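PDB 3NUT: precorrin-3 methylase from Rhodobacter capsulatus, which probably transfers a methyl group from S-adenosyl-L-methionine to a corrin precursor in the biosynthesis of adenosylcobalamin (vitamin B12). Local coordinates for residues S8-P18 with G78-P89; R188-F199 with S211-M222. All coordinates share one frame; numbering follows the deposited sequence.

Contact 1 of 2, residues S8-P18 with G78-P89. With SAH (S-adenosyl-L-homocysteine), chain E.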
loop_
_atom_site.group_PDB
_atom_site.type_symbol
_atom_site.label_atom_id
_atom_site.label_comp_id
_atom_site.label_asym_id
_atom_site.label_seq_id
_atom_site.Cartn_x
_atom_site.Cartn_y
_atom_site.Cartn_z
ATOM N N SER A 8 4.578 26.590 -19.962
ATOM C CA SER A 8 5.335 25.849 -18.915
ATOM C C SER A 8 4.586 24.580 -18.438
ATOM O O SER A 8 3.565 24.675 -17.734
ATOM C CB SER A 8 5.685 26.768 -17.742
ATOM O OG SER A 8 6.791 26.208 -17.035
ATOM N N GLY A 9 5.096 23.409 -18.849
ATOM C CA GLY A 9 4.408 22.138 -18.642
ATOM C C GLY A 9 4.873 21.283 -17.480
ATOM O O GLY A 9 5.709 21.689 -16.676
ATOM N N TRP A 10 4.319 20.080 -17.384
ATOM C CA TRP A 10 4.772 19.148 -16.384
ATOM C C TRP A 10 4.472 17.701 -16.735
ATOM O O TRP A 10 3.865 17.413 -17.746
ATOM C CB TRP A 10 4.165 19.496 -15.035
ATOM C CG TRP A 10 2.711 19.920 -15.013
ATOM C CD1 TRP A 10 2.233 21.170 -14.744
ATOM C CD2 TRP A 10 1.557 19.083 -15.186
ATOM N NE1 TRP A 10 0.860 21.171 -14.747
ATOM C CE2 TRP A 10 0.413 19.903 -14.999
ATOM C CE3 TRP A 10 1.377 17.722 -15.468
ATOM C CZ2 TRP A 10 -0.912 19.408 -15.106
ATOM C CZ3 TRP A 10 0.066 17.226 -15.582
ATOM C CH2 TRP A 10 -1.066 18.079 -15.412
ATOM N N VAL A 11 4.898 16.786 -15.879
ATOM C CA VAL A 11 4.615 15.375 -16.081
ATOM C C VAL A 11 4.054 14.912 -14.749
ATOM O O VAL A 11 4.695 15.050 -13.707
ATOM C CB VAL A 11 5.907 14.555 -16.419
ATOM C CG1 VAL A 11 5.632 13.072 -16.479
ATOM C CG2 VAL A 11 6.563 15.031 -17.723
ATOM N N THR A 12 2.861 14.357 -14.779
ATOM C CA THR A 12 2.309 13.775 -13.590
ATOM C C THR A 12 2.238 12.279 -13.849
ATOM O O THR A 12 1.793 11.837 -14.910
ATOM C CB THR A 12 0.890 14.349 -13.314
ATOM O OG1 THR A 12 0.998 15.717 -12.901
ATOM C CG2 THR A 12 0.171 13.538 -12.201
ATOM N N VAL A 13 2.677 11.480 -12.898
ATOM C CA VAL A 13 2.436 10.057 -12.993
ATOM C C VAL A 13 1.303 9.777 -12.015
ATOM O O VAL A 13 1.435 10.072 -10.845
ATOM C CB VAL A 13 3.698 9.247 -12.669
ATOM C CG1 VAL A 13 3.447 7.754 -12.932
ATOM C CG2 VAL A 13 4.821 9.727 -13.533
ATOM N N ALA A 14 0.191 9.243 -12.508
ATOM C CA ALA A 14 -1.031 9.134 -11.732
ATOM C C ALA A 14 -1.569 7.709 -11.626
ATOM O O ALA A 14 -1.780 7.046 -12.657
ATOM C CB ALA A 14 -2.102 10.034 -12.364
ATOM N N GLY A 15 -1.856 7.253 -10.401
ATOM C CA GLY A 15 -2.452 5.939 -10.208
ATOM C C GLY A 15 -3.974 5.891 -10.351
ATOM O O GLY A 15 -4.697 6.691 -9.772
ATOM N N LEU A 16 -4.467 4.948 -11.130
ATOM C CA LEU A 16 -5.896 4.850 -11.374
ATOM C C LEU A 16 -6.604 3.878 -10.452
ATOM O O LEU A 16 -7.813 3.619 -10.656
ATOM C CB LEU A 16 -6.148 4.423 -12.837
ATOM C CG LEU A 16 -5.666 5.365 -13.946
ATOM C CD1 LEU A 16 -6.016 4.825 -15.300
ATOM C CD2 LEU A 16 -6.311 6.750 -13.836
ATOM N N GLY A 17 -5.910 3.330 -9.449
ATOM C CA GLY A 17 -6.501 2.261 -8.617
ATOM C C GLY A 17 -6.691 0.914 -9.344
ATOM O O GLY A 17 -6.275 0.746 -10.500
ATOM N N PRO A 18 -7.322 -0.066 -8.664
ATOM C CA PRO A 18 -7.368 -1.399 -9.239
ATOM C C PRO A 18 -8.465 -1.635 -10.267
ATOM O O PRO A 18 -8.581 -2.744 -10.776
ATOM C CB PRO A 18 -7.537 -2.306 -8.014
ATOM C CG PRO A 18 -8.239 -1.438 -7.012
ATOM C CD PRO A 18 -7.952 -0.009 -7.332
ATOM N N GLY A 78 5.913 22.692 -23.100
ATOM C CA GLY A 78 4.826 23.305 -22.359
ATOM C C GLY A 78 3.574 22.445 -22.141
ATOM O O GLY A 78 2.618 22.894 -21.530
ATOM N N ARG A 79 3.601 21.193 -22.595
ATOM C CA ARG A 79 2.466 20.265 -22.418
ATOM C C ARG A 79 2.288 19.779 -20.963
ATOM O O ARG A 79 3.243 19.676 -20.199
ATOM C CB ARG A 79 2.553 19.095 -23.425
ATOM C CG ARG A 79 2.266 19.521 -24.881
ATOM C CD ARG A 79 2.844 18.551 -25.940
ATOM N NE ARG A 79 1.806 17.864 -26.724
ATOM C CZ ARG A 79 2.024 17.055 -27.780
ATOM N NH1 ARG A 79 3.265 16.796 -28.220
ATOM N NH2 ARG A 79 0.989 16.487 -28.395
ATOM N N ARG A 80 1.046 19.525 -20.582
ATOM C CA ARG A 80 0.736 19.042 -19.260
ATOM C C ARG A 80 0.420 17.547 -19.419
ATOM O O ARG A 80 -0.696 17.177 -19.797
ATOM C CB ARG A 80 -0.456 19.826 -18.650
ATOM C CG ARG A 80 -0.108 21.207 -18.136
ATOM C CD ARG A 80 -1.336 22.043 -17.789
ATOM N NE ARG A 80 -1.595 22.918 -18.925
ATOM C CZ ARG A 80 -2.790 23.195 -19.434
ATOM N NH1 ARG A 80 -3.903 22.670 -18.916
ATOM N NH2 ARG A 80 -2.854 23.986 -20.492
ATOM N N VAL A 81 1.403 16.715 -19.086
ATOM C CA VAL A 81 1.411 15.304 -19.429
ATOM C C VAL A 81 1.083 14.486 -18.195
ATOM O O VAL A 81 1.780 14.579 -17.188
ATOM C CB VAL A 81 2.792 14.866 -19.985
ATOM C CG1 VAL A 81 2.735 13.485 -20.579
ATOM C CG2 VAL A 81 3.307 15.879 -21.063
ATOM N N VAL A 82 0.003 13.699 -18.270
ATOM C CA VAL A 82 -0.304 12.732 -17.230
ATOM C C VAL A 82 0.068 11.357 -17.753
ATOM O O VAL A 82 -0.441 10.915 -18.777
ATOM C CB VAL A 82 -1.816 12.717 -16.842
ATOM C CG1 VAL A 82 -2.097 11.606 -15.800
ATOM C CG2 VAL A 82 -2.272 14.106 -16.304
ATOM N N VAL A 83 0.953 10.673 -17.045
ATOM C CA VAL A 83 1.307 9.317 -17.421
ATOM C C VAL A 83 0.516 8.449 -16.452
ATOM O O VAL A 83 0.573 8.644 -15.227
ATOM C CB VAL A 83 2.830 9.053 -17.276
ATOM C CG1 VAL A 83 3.145 7.572 -17.492
ATOM C CG2 VAL A 83 3.644 9.959 -18.213
ATOM N N VAL A 84 -0.243 7.497 -16.972
ATOM C CA VAL A 84 -1.121 6.734 -16.088
ATOM C C VAL A 84 -0.621 5.307 -15.781
ATOM O O VAL A 84 -0.077 4.630 -16.650
ATOM C CB VAL A 84 -2.588 6.750 -16.595
ATOM C CG1 VAL A 84 -3.199 8.147 -16.380
ATOM C CG2 VAL A 84 -2.677 6.355 -18.102
ATOM N N SER A 85 -0.819 4.875 -14.532
ATOM C CA SER A 85 -0.610 3.492 -14.117
ATOM C C SER A 85 -1.809 2.976 -13.377
ATOM O O SER A 85 -2.454 3.715 -12.639
ATOM C CB SER A 85 0.558 3.408 -13.148
ATOM O OG SER A 85 1.764 3.402 -13.882
ATOM N N SER A 86 -2.069 1.688 -13.485
ATOM C CA SER A 86 -3.090 1.093 -12.624
ATOM C C SER A 86 -2.549 1.140 -11.192
ATOM O O SER A 86 -1.335 1.291 -10.993
ATOM C CB SER A 86 -3.436 -0.344 -13.065
ATOM O OG SER A 86 -2.319 -1.180 -12.853
ATOM N N GLY A 87 -3.441 1.028 -10.213
ATOM C CA GLY A 87 -3.033 0.952 -8.818
ATOM C C GLY A 87 -2.353 2.231 -8.370
ATOM O O GLY A 87 -2.846 3.341 -8.648
ATOM N N ASP A 88 -1.232 2.075 -7.675
ATOM C CA ASP A 88 -0.401 3.199 -7.261
ATOM C C ASP A 88 0.780 3.248 -8.226
ATOM O O ASP A 88 1.262 2.214 -8.617
ATOM C CB ASP A 88 0.068 2.999 -5.820
ATOM C CG ASP A 88 0.878 4.167 -5.295
ATOM O OD1 ASP A 88 0.310 5.009 -4.553
ATOM O OD2 ASP A 88 2.085 4.253 -5.639
ATOM N N PRO A 89 1.236 4.460 -8.622
ATOM C CA PRO A 89 2.325 4.525 -9.635
ATOM C C PRO A 89 3.737 4.246 -9.108
ATOM O O PRO A 89 4.691 4.104 -9.901
ATOM C CB PRO A 89 2.224 5.963 -10.177
ATOM C CG PRO A 89 1.617 6.746 -9.084
ATOM C CD PRO A 89 0.741 5.799 -8.253
HETATM N N SAH E . 0.937 -0.241 -9.897
HETATM C CA SAH E . 0.123 -1.489 -9.768
HETATM C CB SAH E . 1.005 -2.737 -9.925
HETATM C CG SAH E . 1.399 -2.963 -11.386
HETATM S SD SAH E . 1.901 -4.633 -11.731
HETATM C C SAH E . -0.463 -1.434 -8.405
HETATM O O SAH E . 0.011 -0.565 -7.685
HETATM O OXT SAH E . -1.362 -2.185 -7.976
HETATM C "C5'" SAH E . 0.382 -5.373 -12.286
HETATM C "C4'" SAH E . -0.032 -6.549 -11.378
HETATM O "O4'" SAH E . -0.753 -6.039 -10.248
HETATM C "C3'" SAH E . -0.958 -7.607 -11.996
HETATM O "O3'" SAH E . -0.272 -8.709 -12.606
HETATM C "C2'" SAH E . -1.736 -8.123 -10.805
HETATM O "O2'" SAH E . -0.972 -9.076 -10.037
HETATM C "C1'" SAH E . -1.876 -6.881 -9.945
HETATM N N9 SAH E . -3.163 -6.188 -10.188
HETATM C C8 SAH E . -3.342 -4.979 -10.759
HETATM N N7 SAH E . -4.674 -4.667 -10.792
HETATM C C5 SAH E . -5.371 -5.688 -10.232
HETATM C C6 SAH E . -6.798 -6.018 -9.933
HETATM N N6 SAH E . -7.816 -5.177 -10.250
HETATM N N1 SAH E . -7.078 -7.205 -9.337
HETATM C C2 SAH E . -6.095 -8.070 -9.010
HETATM N N3 SAH E . -4.785 -7.830 -9.254
HETATM C C4 SAH E . -4.364 -6.685 -9.850
#
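Trp-10 lays one face of its indole on the aliphatic part of Arg-80, its parallel bridge partner. CB of Arg-80 sits 3.6 Å from the centroid of the six-membered ring of Trp-10, a CH-pi contact, while Arg-80 CG comes 3.4 Å from Trp-10 CE2. CG of Trp-10 stands between the backbone N and the carbonyl carbon (chi1 41°), which swings the ring across toward the neighbouring strand. The guanidinium is not stacked on the indole; the two planes are 65° apart. At the ring's edge CZ3 meets Val-82 CG2, and Arg-114 makes a cation-pi contact with the indole. Replacing this tryptophan by an alanine is likely to leave the Arg-80 methylenes uncovered and Arg-114 without its aromatic face.

The strands 10-15 and 80-85 are neighbours in the parallel sheet of the N-terminal half, and their N-H groups alternate across the pair, as where Thr-12 N reaches Val-81 O at 2.6 Å. Beta-branched valines suit such extended chain. Val-11 and Val-83 lie side by side, CG1 to CG2 4.1 Å, on the face covered by helices 65-76 and 94-104; there Val-13 CG1 also slides past Pro-89, 3.5 Å from its CB. Gly-15 has to be small, since a side chain would run into Gly-87 O and the Pro-89 ring.

Past the strands, Leu-16 and Gly-17 both face Gly-87 in a classic beta bulge, and beyond it both segments reach S-adenosyl-L-homocysteine. Pro-18 O accepts a hydrogen bond from the adenine N6 (2.6 Å), whereas the ligand's amino N donates to Ser-86 O and to Asp-88 O, and Asp-88 N binds its carboxylate O at 2.9 Å. The mostly apolar strand pair thus ends in loops whose backbone N-H and C=O groups bind both the adenine and the amino acid part of the ligand.

Contact 2 of 2, residues R188-F199 with S211-M222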
loop_
_atom_site.group_PDB
_atom_site.type_symbol
_atom_site.label_atom_id
_atom_site.label_comp_id
_atom_site.label_asym_id
_atom_site.label_seq_id
_atom_site.Cartn_x
_atom_site.Cartn_y
_atom_site.Cartn_z
ATOM N N ARG A 188 6.425 -23.934 0.194
ATOM C CA ARG A 188 6.389 -25.229 0.866
ATOM C C ARG A 188 7.716 -25.512 1.600
ATOM O O ARG A 188 7.694 -25.982 2.736
ATOM C CB ARG A 188 6.024 -26.347 -0.101
ATOM C CG ARG A 188 4.598 -26.235 -0.606
ATOM C CD ARG A 188 4.243 -27.356 -1.557
ATOM N NE ARG A 188 5.208 -27.501 -2.657
ATOM C CZ ARG A 188 4.915 -27.378 -3.949
ATOM N NH1 ARG A 188 3.677 -27.099 -4.348
ATOM N NH2 ARG A 188 5.874 -27.537 -4.846
ATOM N N GLU A 189 8.857 -25.169 0.992
ATOM C CA GLU A 189 10.147 -25.394 1.645
ATOM C C GLU A 189 10.263 -24.673 2.968
ATOM O O GLU A 189 10.687 -25.266 3.950
ATOM C CB GLU A 189 11.326 -25.069 0.729
ATOM C CG GLU A 189 11.593 -26.175 -0.289
ATOM C CD GLU A 189 12.873 -25.989 -1.093
ATOM O OE1 GLU A 189 13.733 -25.184 -0.688
ATOM O OE2 GLU A 189 13.024 -26.668 -2.130
ATOM N N GLU A 190 9.845 -23.413 3.012
ATOM C CA GLU A 190 10.138 -22.546 4.166
ATOM C C GLU A 190 8.990 -22.334 5.164
ATOM O O GLU A 190 9.191 -21.732 6.218
ATOM C CB GLU A 190 10.658 -21.193 3.672
ATOM C CG GLU A 190 11.992 -21.256 2.962
ATOM C CD GLU A 190 13.167 -21.059 3.892
ATOM O OE1 GLU A 190 12.972 -20.592 5.036
ATOM O OE2 GLU A 190 14.304 -21.354 3.474
ATOM N N CYS A 191 7.801 -22.840 4.841
ATOM C CA CYS A 191 6.601 -22.566 5.632
ATOM C C CYS A 191 5.839 -23.822 6.024
ATOM O O CYS A 191 5.938 -24.855 5.361
ATOM C CB CYS A 191 5.648 -21.655 4.838
ATOM S SG CYS A 191 6.321 -20.043 4.326
ATOM N N GLU A 192 5.055 -23.714 7.093
ATOM C CA GLU A 192 4.162 -24.789 7.527
ATOM C C GLU A 192 3.050 -25.024 6.499
ATOM O O GLU A 192 2.493 -24.057 5.971
ATOM C CB GLU A 192 3.554 -24.459 8.892
ATOM C CG GLU A 192 2.450 -23.387 8.867
ATOM C CD GLU A 192 2.978 -21.959 8.747
ATOM O OE1 GLU A 192 4.199 -21.734 8.930
ATOM O OE2 GLU A 192 2.155 -21.054 8.480
ATOM N N PRO A 193 2.719 -26.302 6.215
ATOM C CA PRO A 193 1.687 -26.719 5.240
ATOM C C PRO A 193 0.330 -25.995 5.303
ATOM O O PRO A 193 -0.278 -25.747 4.252
ATOM C CB PRO A 193 1.484 -28.205 5.566
ATOM C CG PRO A 193 2.813 -28.646 6.067
ATOM C CD PRO A 193 3.444 -27.462 6.768
ATOM N N GLY A 194 -0.150 -25.694 6.512
ATOM C CA GLY A 194 -1.435 -25.004 6.698
ATOM C C GLY A 194 -1.413 -23.479 6.538
ATOM O O GLY A 194 -2.349 -22.789 6.973
ATOM N N ARG A 195 -0.355 -22.957 5.910
ATOM C CA ARG A 195 -0.183 -21.520 5.671
ATOM C C ARG A 195 -1.184 -21.042 4.634
ATOM O O ARG A 195 -1.134 -21.460 3.472
ATOM C CB ARG A 195 1.243 -21.230 5.188
ATOM C CG ARG A 195 1.497 -19.801 4.705
ATOM C CD ARG A 195 1.425 -18.799 5.828
ATOM N NE ARG A 195 2.568 -18.852 6.737
ATOM C CZ ARG A 195 3.728 -18.221 6.551
ATOM N NH1 ARG A 195 3.943 -17.504 5.459
ATOM N NH2 ARG A 195 4.693 -18.320 7.452
ATOM N N LEU A 196 -2.092 -20.170 5.060
ATOM C CA LEU A 196 -3.147 -19.683 4.192
ATOM C C LEU A 196 -2.607 -18.897 2.981
ATOM O O LEU A 196 -1.773 -18.013 3.123
ATOM C CB LEU A 196 -4.115 -18.823 5.004
ATOM C CG LEU A 196 -5.448 -19.344 5.579
ATOM C CD1 LEU A 196 -5.553 -20.868 5.796
ATOM C CD2 LEU A 196 -5.766 -18.591 6.869
ATOM N N ILE A 197 -3.071 -19.266 1.791
ATOM C CA ILE A 197 -2.786 -18.537 0.569
ATOM C C ILE A 197 -4.108 -18.168 -0.085
ATOM O O ILE A 197 -5.073 -18.942 -0.073
ATOM C CB ILE A 197 -1.981 -19.360 -0.453
ATOM C CG1 ILE A 197 -0.966 -20.300 0.240
ATOM C CG2 ILE A 197 -1.342 -18.431 -1.510
ATOM C CD1 ILE A 197 0.242 -19.618 0.931
ATOM N N LEU A 198 -4.116 -16.970 -0.662
ATOM C CA LEU A 198 -5.311 -16.349 -1.188
ATOM C C LEU A 198 -5.024 -15.957 -2.611
ATOM O O LEU A 198 -4.017 -15.300 -2.883
ATOM C CB LEU A 198 -5.642 -15.070 -0.406
ATOM C CG LEU A 198 -6.226 -15.077 1.001
ATOM C CD1 LEU A 198 -5.211 -15.424 2.087
ATOM C CD2 LEU A 198 -6.789 -13.691 1.262
ATOM N N PHE A 199 -5.917 -16.346 -3.511
ATOM C CA PHE A 199 -5.823 -15.917 -4.894
ATOM C C PHE A 199 -6.984 -14.968 -5.131
ATOM O O PHE A 199 -8.167 -15.353 -5.036
ATOM C CB PHE A 199 -5.840 -17.106 -5.864
ATOM C CG PHE A 199 -4.685 -18.054 -5.676
ATOM C CD1 PHE A 199 -3.526 -17.915 -6.433
ATOM C CD2 PHE A 199 -4.755 -19.081 -4.730
ATOM C CE1 PHE A 199 -2.445 -18.787 -6.258
ATOM C CE2 PHE A 199 -3.689 -19.953 -4.544
ATOM C CZ PHE A 199 -2.526 -19.806 -5.316
ATOM N N SER A 211 -10.261 -16.942 -3.768
ATOM C CA SER A 211 -10.226 -18.247 -3.153
ATOM C C SER A 211 -9.092 -18.304 -2.146
ATOM O O SER A 211 -7.976 -17.870 -2.410
ATOM C CB SER A 211 -10.106 -19.358 -4.201
ATOM O OG SER A 211 -8.859 -19.288 -4.878
ATOM N N VAL A 212 -9.413 -18.825 -0.975
ATOM C CA VAL A 212 -8.446 -19.000 0.077
ATOM C C VAL A 212 -8.228 -20.492 0.220
ATOM O O VAL A 212 -9.176 -21.241 0.438
ATOM C CB VAL A 212 -8.970 -18.459 1.413
ATOM C CG1 VAL A 212 -7.817 -18.305 2.405
ATOM C CG2 VAL A 212 -9.752 -17.123 1.219
ATOM N N VAL A 213 -6.981 -20.923 0.079
ATOM C CA VAL A 213 -6.619 -22.323 0.278
ATOM C C VAL A 213 -5.359 -22.434 1.137
ATOM O O VAL A 213 -4.594 -21.475 1.250
ATOM C CB VAL A 213 -6.410 -23.052 -1.070
ATOM C CG1 VAL A 213 -7.723 -23.113 -1.870
ATOM C CG2 VAL A 213 -5.289 -22.397 -1.884
ATOM N N GLU A 214 -5.129 -23.597 1.745
ATOM C CA GLU A 214 -3.853 -23.832 2.425
ATOM C C GLU A 214 -2.740 -24.059 1.402
ATOM O O GLU A 214 -3.007 -24.522 0.295
ATOM C CB GLU A 214 -3.955 -25.024 3.353
ATOM C CG GLU A 214 -5.033 -24.900 4.417
ATOM C CD GLU A 214 -5.461 -26.266 4.939
ATOM O OE1 GLU A 214 -5.661 -27.173 4.088
ATOM O OE2 GLU A 214 -5.589 -26.428 6.180
ATOM N N LEU A 215 -1.509 -23.723 1.772
ATOM C CA LEU A 215 -0.344 -23.869 0.896
ATOM C C LEU A 215 -0.189 -25.274 0.327
ATOM O O LEU A 215 0.086 -25.431 -0.871
ATOM C CB LEU A 215 0.923 -23.453 1.640
ATOM C CG LEU A 215 2.323 -23.562 1.041
ATOM C CD1 LEU A 215 2.485 -22.757 -0.239
ATOM C CD2 LEU A 215 3.351 -23.133 2.081
ATOM N N ARG A 216 -0.368 -26.278 1.193
ATOM C CA ARG A 216 -0.359 -27.694 0.813
ATOM C C ARG A 216 -1.241 -27.985 -0.409
ATOM O O ARG A 216 -0.851 -28.754 -1.282
ATOM C CB ARG A 216 -0.836 -28.558 1.993
ATOM C CG ARG A 216 -2.197 -29.265 1.764
ATOM C CD ARG A 216 -3.110 -29.251 2.976
ATOM N NE ARG A 216 -2.399 -29.537 4.222
ATOM C CZ ARG A 216 -2.989 -29.681 5.404
ATOM N NH1 ARG A 216 -4.311 -29.576 5.517
ATOM N NH2 ARG A 216 -2.249 -29.927 6.476
ATOM N N ASP A 217 -2.423 -27.363 -0.452
ATOM C CA ASP A 217 -3.457 -27.641 -1.453
ATOM C C ASP A 217 -3.376 -26.778 -2.717
ATOM O O ASP A 217 -4.144 -26.989 -3.670
ATOM C CB ASP A 217 -4.838 -27.457 -0.828
ATOM C CG ASP A 217 -5.282 -28.659 -0.029
ATOM O OD1 ASP A 217 -5.401 -29.753 -0.622
ATOM O OD2 ASP A 217 -5.525 -28.507 1.190
ATOM N N ALA A 218 -2.453 -25.814 -2.713
ATOM C CA ALA A 218 -2.361 -24.788 -3.751
ATOM C C ALA A 218 -1.581 -25.256 -4.975
ATOM O O ALA A 218 -0.611 -25.998 -4.845
ATOM C CB ALA A 218 -1.730 -23.530 -3.177
ATOM N N THR A 219 -2.024 -24.817 -6.154
ATOM C CA THR A 219 -1.337 -25.085 -7.424
ATOM C C THR A 219 -1.191 -23.763 -8.228
ATOM O O THR A 219 -1.973 -22.824 -8.018
ATOM C CB THR A 219 -2.099 -26.141 -8.269
ATOM O OG1 THR A 219 -3.367 -25.612 -8.659
ATOM C CG2 THR A 219 -2.340 -27.422 -7.482
ATOM N N PRO A 220 -0.196 -23.678 -9.142
ATOM C CA PRO A 220 0.076 -22.379 -9.796
ATOM C C PRO A 220 -1.028 -21.877 -10.726
ATOM O O PRO A 220 -1.209 -20.671 -10.861
ATOM C CB PRO A 220 1.374 -22.629 -10.591
ATOM C CG PRO A 220 1.397 -24.091 -10.829
ATOM C CD PRO A 220 0.737 -24.728 -9.605
ATOM N N GLU A 221 -1.759 -22.793 -11.354
ATOM C CA GLU A 221 -2.817 -22.413 -12.284
ATOM C C GLU A 221 -4.014 -21.763 -11.565
ATOM O O GLU A 221 -5.026 -21.434 -12.194
ATOM C CB GLU A 221 -3.232 -23.606 -13.167
ATOM C CG GLU A 221 -4.105 -24.679 -12.491
ATOM C CD GLU A 221 -3.304 -25.680 -11.663
ATOM O OE1 GLU A 221 -2.050 -25.588 -11.650
ATOM O OE2 GLU A 221 -3.937 -26.556 -11.015
ATOM N N MET A 222 -3.876 -21.582 -10.249
ATOM C CA MET A 222 -4.842 -20.822 -9.453
ATOM C C MET A 222 -4.679 -19.318 -9.641
ATOM O O MET A 222 -5.621 -18.568 -9.417
ATOM C CB MET A 222 -4.742 -21.187 -7.982
ATOM C CG MET A 222 -5.357 -22.511 -7.699
ATOM S SD MET A 222 -5.267 -22.955 -5.974
ATOM C CE MET A 222 -6.173 -24.515 -6.038
#
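This contact is an antiparallel strand pairing extended by loop packing, at the outer edge of the mixed sheet in the C-terminal half, where strand 209-214 is outermost within the chain. Ile-197 and Val-213 exchange two backbone hydrogen bonds, Ile-197 N to Val-213 O being 2.7 Å, and Phe-199 and Ser-211 do the same.

On the face bearing Phe-199, the ring receives Met-222 from above: Met-222 CB stands 3.5 Å from the centroid of the Phe-199 ring, only 4° off the normal. Met-222 SD lies obliquely, 3.7 Å from Phe-199 CE2, a Met-aromatic contact. Val-213 CG2 meets the ring edge in plane, and Ala-218 CB is also at the edge. A broad flat side chain suits this place, for it touches the strand, the turn after it and, beyond them, Phe-180 of helix 179-190.

The two strands form a beta hairpin, and the chain enters it from helix 179-190 through a type I turn, Glu-192 to Arg-195. Pro-193, with its fixed phi, fits the turn's second position, and its O takes a hydrogen bond from Arg-216 N on a lone pair, in the carbonyl plane, at 3.1 Å. Arg-195 NE holds Glu-192 OE2 in a salt bridge of 2.8 Å, on the syn side but 31° out of the carboxylate plane, while Cys-191 SG lies over one face of the Arg-195 guanidinium, toward its rim.

Leu-215 packs between the hairpin and the end of helix 179-190. With CG anti to the backbone N (chi1 176°), its branched end reaches toward the end of the helix and the residue that follows it: Leu-215 CD2 lies 3.9 Å from Cys-191 CB, and Leu-215 CG equally far from Arg-188 CG; Ile-197 packs CG1 against its CB. On the opposite face of the hairpin Leu-198 and Val-212 point the same way, CG to CG1 3.9 Å.

Contact 1 and contact 2 lie on opposite sides of the chain's centre, their centres about 36 Å apart and their nearest atoms about 13 Å apart, with no touch between them. They share no strand: residues 8-18 and 78-89 belong to the parallel sheet, whereas 188-199 and 211-222 both supply strands of the mixed sheet, and 188-199 alone includes the end of helix 179-190. Along the chain they follow in series, contact 1 closing before contact 2 opens. S-adenosyl-L-homocysteine sits between the two halves, as befits a two-lobed tetrapyrrole methylase. Contact 1 binds it directly. In contact 2 the side chain of Phe-199 is about 10 Å from the bound S-adenosyl-L-homocysteine and packs near Thr-227, a binding residue.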